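Side-chain contacts in putative glyoxalase (Bacillus halodurans C-125, PDB 3CT8), which is a zinc-binding member of the glyoxalase/bleomycin resistance protein/dioxygenase superfamily and probably acts as a glyoxalase-like lyase, although its substrate is not established: residues 119-122 / 128-131; 48-53 / 63-68. All coordinates share one frame; numbering follows the deposited sequence.

In the fold
The two contacts lie on opposite sides of the chain's centre, with centres about 28 Å apart, and belong to different sheets. Contact 1 is partly buried and ties the loop after helix 97-110 to the start of strand 130-134, in the second half of the fold; contact 2 is a surface contact in the sheet of the first half, between strands 48-53 and 64-70. Loop and strand in contact 1 are joined by a backbone hydrogen bond as well as ring packing. Contact 2 reaches across the intervening strand 56-61 by side chains alone. Contact 1 adjoins Glu142, which binds zinc; contact 2 adjoins His23, a zinc-site residue without bound zinc in this chain.

Contact 1: 119-122 / 128-131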
loop_
_atom_site.group_PDB
_atom_site.type_symbol
_atom_site.label_atom_id
_atom_site.label_comp_id
_atom_site.label_asym_id
_atom_site.label_seq_id
_atom_site.Cartn_x
_atom_site.Cartn_y
_atom_site.Cartn_z
ATOM N N ARG A 119 15.438 5.624 -19.300
ATOM C CA ARG A 119 16.375 5.795 -18.203
ATOM C C ARG A 119 16.645 4.541 -17.431
ATOM O O ARG A 119 17.519 4.535 -16.569
ATOM C CB ARG A 119 15.876 6.874 -17.256
ATOM C CG ARG A 119 16.068 8.303 -17.732
ATOM C CD ARG A 119 15.289 9.226 -16.819
ATOM N NE ARG A 119 13.858 9.101 -17.087
ATOM C CZ ARG A 119 12.899 9.603 -16.322
ATOM N NH1 ARG A 119 13.194 10.210 -15.179
ATOM N NH2 ARG A 119 11.634 9.440 -16.676
ATOM N N HIS A 120 15.897 3.491 -17.748
ATOM C CA HIS A 120 16.044 2.206 -17.072
ATOM C C HIS A 120 17.529 1.813 -17.023
ATOM O O HIS A 120 18.233 1.982 -18.001
ATOM C CB HIS A 120 15.219 1.125 -17.786
ATOM C CG HIS A 120 15.217 -0.200 -17.081
ATOM N ND1 HIS A 120 16.296 -1.056 -17.114
ATOM C CD2 HIS A 120 14.260 -0.832 -16.360
ATOM C CE1 HIS A 120 16.014 -2.143 -16.420
ATOM N NE2 HIS A 120 14.782 -2.032 -15.955
ATOM N N PRO A 121 18.015 1.242 -15.893
ATOM C CA PRO A 121 17.391 0.894 -14.635
ATOM C C PRO A 121 17.620 1.951 -13.570
ATOM O O PRO A 121 17.511 1.679 -12.361
ATOM C CB PRO A 121 18.131 -0.380 -14.243
ATOM C CG PRO A 121 19.511 -0.195 -14.767
ATOM C CD PRO A 121 19.429 0.813 -15.905
ATOM N N PHE A 122 17.896 3.156 -14.054
ATOM C CA PHE A 122 18.148 4.322 -13.203
ATOM C C PHE A 122 17.094 5.406 -13.355
ATOM O O PHE A 122 17.370 6.580 -13.185
ATOM C CB PHE A 122 19.541 4.918 -13.491
ATOM C CG PHE A 122 20.682 3.990 -13.164
ATOM C CD1 PHE A 122 21.058 3.766 -11.833
ATOM C CD2 PHE A 122 21.398 3.377 -14.164
ATOM C CE1 PHE A 122 22.090 2.929 -11.510
ATOM C CE2 PHE A 122 22.445 2.515 -13.845
ATOM C CZ PHE A 122 22.796 2.302 -12.515
ATOM N N HIS A 128 19.887 4.585 -7.744
ATOM C CA HIS A 128 18.619 3.849 -7.538
ATOM C C HIS A 128 18.406 2.858 -8.689
ATOM O O HIS A 128 17.924 3.208 -9.746
ATOM C CB HIS A 128 17.466 4.844 -7.424
ATOM C CG HIS A 128 16.176 4.233 -6.986
ATOM N ND1 HIS A 128 15.817 4.147 -5.662
ATOM C CD2 HIS A 128 15.153 3.697 -7.689
ATOM C CE1 HIS A 128 14.625 3.584 -5.569
ATOM N NE2 HIS A 128 14.208 3.290 -6.784
ATOM N N TYR A 129 18.780 1.609 -8.455
ATOM C CA TYR A 129 18.687 0.546 -9.483
ATOM C C TYR A 129 17.367 -0.225 -9.345
ATOM O O TYR A 129 17.164 -1.006 -8.399
ATOM C CB TYR A 129 19.896 -0.396 -9.363
ATOM C CG TYR A 129 20.146 -1.258 -10.587
ATOM C CD1 TYR A 129 19.371 -2.382 -10.852
ATOM C CD2 TYR A 129 21.192 -0.968 -11.446
ATOM C CE1 TYR A 129 19.615 -3.187 -11.971
ATOM C CE2 TYR A 129 21.449 -1.753 -12.575
ATOM C CZ TYR A 129 20.651 -2.856 -12.829
ATOM O OH TYR A 129 20.907 -3.628 -13.935
ATOM N N ALA A 130 16.484 0.017 -10.318
ATOM C CA ALA A 130 15.126 -0.562 -10.336
ATOM C C ALA A 130 14.368 -0.599 -11.652
ATOM O O ALA A 130 14.679 0.097 -12.624
ATOM C CB ALA A 130 14.265 0.185 -9.344
ATOM N N VAL A 131 13.372 -1.478 -11.663
ATOM C CA VAL A 131 12.463 -1.587 -12.809
ATOM C C VAL A 131 11.127 -1.089 -12.369
ATOM O O VAL A 131 10.649 -1.396 -11.274
ATOM C CB VAL A 131 12.295 -3.013 -13.409
ATOM C CG1 VAL A 131 11.875 -4.088 -12.372
ATOM C CG2 VAL A 131 11.307 -2.971 -14.596
#
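Pro121 lies with its ring against the phenol of Tyr129. Its CG stands over one face of that ring, 3.7 Å from the centroid and displaced toward the rim, a CH-pi contact whose closest pair is Pro121 CG and Tyr129 CE2 at 3.3 Å. The peptide bond before Pro121 is cis, and Pro121 CB also lies over one face of the imidazole of His120. The tyrosine meets Phe122 differently: it turns an edge toward the phenyl face in a T-shaped pair, with the planes at 86° and the centroids 5.5 Å apart. Tyr129 CD2 makes the approach, 3.8 Å from Phe122 CZ. With chi1 at -162° the phenol swings beside its own carbonyl carbon, which lets its face meet Pro121 while its edge meets Phe122, and a hydrogen bond from its hydroxyl to Asp101 on helix 97-110 anchors the far end.

These residues join the loop that follows the helix of the second half of this glyoxalase-superfamily fold to strand 130-134, outermost in its sheet within this chain. The backbone fixes the junction: Ala130 N donates to Pro121 O over 2.8 Å, nearly straight at 171° and in the carbonyl plane. The same oxygen receives the CA-H of Tyr129, with Tyr129 CA 3.3 Å from Pro121 O.

Further along, His120 runs side by side with Val131. The ring presents its edge, His120 NE2 being 3.7 Å from Val131 CB, while that nitrogen is hydrogen-bonded to Thr104 of the helix. Just before the strand, His128 uses NE2 to hydrogen-bond Glu142 OE2, a second-shell link that would steady this zinc-binding carboxylate.

Contact 2: 48-53 / 63-68; sequences EDYQSW and KTYLVF
Tyr50 and Tyr65 meet through different first torsions: the Tyr50 ring extends opposite its backbone nitrogen (chi1 -179°), whereas that of Tyr65 folds back beside its nitrogen (chi1 -59°). The result is an edge-to-face pair, well short of perpendicular, in which Tyr65 directs its edge toward the face of Tyr50. The planes meet at 51° and the centroids are 4.7 Å apart. Tyr65 CE2 is the touching atom, over one face of Tyr50 but off centre, 3.5 Å from Tyr50 CG. At the outer end Tyr65 OH comes within 3.9 Å of Tyr50 CE1.

Three residues on, Trp53 reaches Val67 with the benzo part of its indole. The side chains cross at about a right angle, and Trp53 CH2 is 4.0 Å from Val67 CG1, which sits at the edge of the indole near its plane.

The two strands are not hydrogen-bonded neighbours. Strand 56-61 runs between them, antiparallel to both, in the four-stranded sheet of the first half of the fold, and their short axes are 8.8 Å apart at closest approach. Tyr50 also belongs to a classic beta bulge, in which it and Gln51 both face Ser58 on that middle strand. Tyr65 also touches His23 on strand 21-28, a residue known to bind zinc in this protein though not in this chain of the model, and so lies between strand 48-53 and strand 21-28.

No hydrogen bond spans the contact, so its cohesion probably rests on dispersion, on burial of apolar surface and, for the tyrosine pair, on weak ring electrostatics; with Tyr50 and Trp53 exposed, two separate apolar contacts lie on the surface of the sheet.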
loop_
_atom_site.group_PDB
_atom_site.type_symbol
_atom_site.label_atom_id
_atom_site.label_comp_id
_atom_site.label_asym_id
_atom_site.label_seq_id
_atom_site.Cartn_x
_atom_site.Cartn_y
_atom_site.Cartn_z
ATOM N N GLU A 48 3.422 -16.623 -1.054
ATOM C CA GLU A 48 2.591 -17.833 -1.199
ATOM C C GLU A 48 1.137 -17.376 -1.132
ATOM O O GLU A 48 0.815 -16.312 -0.575
ATOM C CB GLU A 48 2.913 -18.876 -0.144
ATOM C CG GLU A 48 2.671 -18.401 1.238
ATOM C CD GLU A 48 3.103 -19.400 2.307
ATOM O OE1 GLU A 48 3.963 -20.278 2.036
ATOM O OE2 GLU A 48 2.584 -19.274 3.439
ATOM N N ASP A 49 0.270 -18.167 -1.729
ATOM C CA ASP A 49 -1.151 -17.857 -1.754
ATOM C C ASP A 49 -1.662 -18.028 -0.350
ATOM O O ASP A 49 -1.184 -18.880 0.388
ATOM C CB ASP A 49 -1.947 -18.778 -2.714
ATOM C CG ASP A 49 -1.536 -18.618 -4.210
ATOM O OD1 ASP A 49 -0.607 -17.851 -4.538
ATOM O OD2 ASP A 49 -2.164 -19.263 -5.076
ATOM N N TYR A 50 -2.575 -17.160 0.055
ATOM C CA TYR A 50 -3.156 -17.309 1.369
ATOM C C TYR A 50 -4.594 -17.763 1.139
ATOM O O TYR A 50 -4.902 -18.913 1.312
ATOM C CB TYR A 50 -3.033 -16.026 2.189
ATOM C CG TYR A 50 -3.598 -16.163 3.557
ATOM C CD1 TYR A 50 -3.061 -17.064 4.450
ATOM C CD2 TYR A 50 -4.667 -15.384 3.973
ATOM C CE1 TYR A 50 -3.599 -17.219 5.715
ATOM C CE2 TYR A 50 -5.209 -15.527 5.236
ATOM C CZ TYR A 50 -4.680 -16.445 6.102
ATOM O OH TYR A 50 -5.237 -16.582 7.367
ATOM N N GLN A 51 -5.439 -16.840 0.710
ATOM C CA GLN A 51 -6.850 -17.120 0.445
ATOM C C GLN A 51 -7.396 -16.571 -0.860
ATOM O O GLN A 51 -7.251 -15.401 -1.197
ATOM C CB GLN A 51 -7.710 -16.655 1.618
ATOM C CG GLN A 51 -7.528 -17.521 2.852
ATOM C CD GLN A 51 -8.456 -17.100 3.985
ATOM O OE1 GLN A 51 -8.559 -15.905 4.317
ATOM N NE2 GLN A 51 -9.116 -18.083 4.605
ATOM N N SER A 52 -8.070 -17.462 -1.555
ATOM C CA SER A 52 -8.668 -17.185 -2.858
ATOM C C SER A 52 -10.163 -17.433 -2.829
ATOM O O SER A 52 -10.606 -18.429 -2.273
ATOM C CB SER A 52 -8.058 -18.114 -3.910
ATOM O OG SER A 52 -6.657 -17.943 -3.968
ATOM N N TRP A 53 -10.929 -16.511 -3.396
ATOM C CA TRP A 53 -12.386 -16.667 -3.433
ATOM C C TRP A 53 -12.913 -16.132 -4.736
ATOM O O TRP A 53 -12.132 -15.786 -5.627
ATOM C CB TRP A 53 -13.123 -16.081 -2.198
ATOM C CG TRP A 53 -13.115 -14.610 -2.030
ATOM C CD1 TRP A 53 -14.151 -13.750 -2.262
ATOM C CD2 TRP A 53 -12.022 -13.814 -1.591
ATOM N NE1 TRP A 53 -13.760 -12.462 -1.998
ATOM C CE2 TRP A 53 -12.456 -12.478 -1.578
ATOM C CE3 TRP A 53 -10.710 -14.104 -1.209
ATOM C CZ2 TRP A 53 -11.623 -11.433 -1.202
ATOM C CZ3 TRP A 53 -9.885 -13.068 -0.842
ATOM C CH2 TRP A 53 -10.344 -11.746 -0.839
ATOM N N LYS A 63 5.380 -11.146 7.549
ATOM C CA LYS A 63 4.232 -10.806 8.399
ATOM C C LYS A 63 3.248 -9.871 7.711
ATOM O O LYS A 63 2.381 -9.306 8.360
ATOM C CB LYS A 63 4.705 -10.155 9.714
ATOM C CG LYS A 63 5.286 -11.124 10.708
ATOM C CD LYS A 63 4.218 -12.105 11.196
ATOM N N THR A 64 3.347 -9.755 6.389
ATOM C CA THR A 64 2.458 -8.839 5.624
ATOM C C THR A 64 1.755 -9.498 4.446
ATOM O O THR A 64 2.352 -10.273 3.682
ATOM C CB THR A 64 3.267 -7.603 5.125
ATOM O OG1 THR A 64 3.893 -6.927 6.242
ATOM C CG2 THR A 64 2.398 -6.628 4.290
ATOM N N TYR A 65 0.476 -9.185 4.314
ATOM C CA TYR A 65 -0.336 -9.720 3.226
ATOM C C TYR A 65 -0.736 -8.639 2.230
ATOM O O TYR A 65 -0.803 -7.475 2.532
ATOM C CB TYR A 65 -1.655 -10.340 3.726
ATOM C CG TYR A 65 -1.547 -11.469 4.706
ATOM C CD1 TYR A 65 -1.490 -11.217 6.076
ATOM C CD2 TYR A 65 -1.549 -12.796 4.281
ATOM C CE1 TYR A 65 -1.401 -12.286 7.012
ATOM C CE2 TYR A 65 -1.468 -13.862 5.198
ATOM C CZ TYR A 65 -1.393 -13.611 6.561
ATOM O OH TYR A 65 -1.310 -14.667 7.469
ATOM N N LEU A 66 -0.964 -9.078 1.012
ATOM C CA LEU A 66 -1.442 -8.253 -0.085
ATOM C C LEU A 66 -2.773 -8.901 -0.523
ATOM O O LEU A 66 -2.820 -10.102 -0.836
ATOM C CB LEU A 66 -0.422 -8.211 -1.232
ATOM C CG LEU A 66 0.912 -7.487 -0.981
ATOM C CD1 LEU A 66 1.791 -7.425 -2.292
ATOM C CD2 LEU A 66 0.665 -6.064 -0.432
ATOM N N VAL A 67 -3.842 -8.103 -0.499
ATOM C CA VAL A 67 -5.178 -8.562 -0.821
ATOM C C VAL A 67 -5.770 -7.808 -2.002
ATOM O O VAL A 67 -5.799 -6.580 -2.031
ATOM C CB VAL A 67 -6.136 -8.345 0.368
ATOM C CG1 VAL A 67 -7.522 -9.068 0.114
ATOM C CG2 VAL A 67 -5.493 -8.809 1.647
ATOM N N PHE A 68 -6.219 -8.573 -2.986
ATOM C CA PHE A 68 -6.798 -7.995 -4.199
ATOM C C PHE A 68 -8.229 -8.439 -4.329
ATOM O O PHE A 68 -8.504 -9.646 -4.334
ATOM C CB PHE A 68 -6.002 -8.371 -5.444
ATOM C CG PHE A 68 -4.587 -7.910 -5.401
ATOM C CD1 PHE A 68 -3.603 -8.695 -4.796
ATOM C CD2 PHE A 68 -4.231 -6.683 -5.937
ATOM C CE1 PHE A 68 -2.300 -8.282 -4.759
ATOM C CE2 PHE A 68 -2.907 -6.262 -5.905
ATOM C CZ PHE A 68 -1.937 -7.078 -5.309
#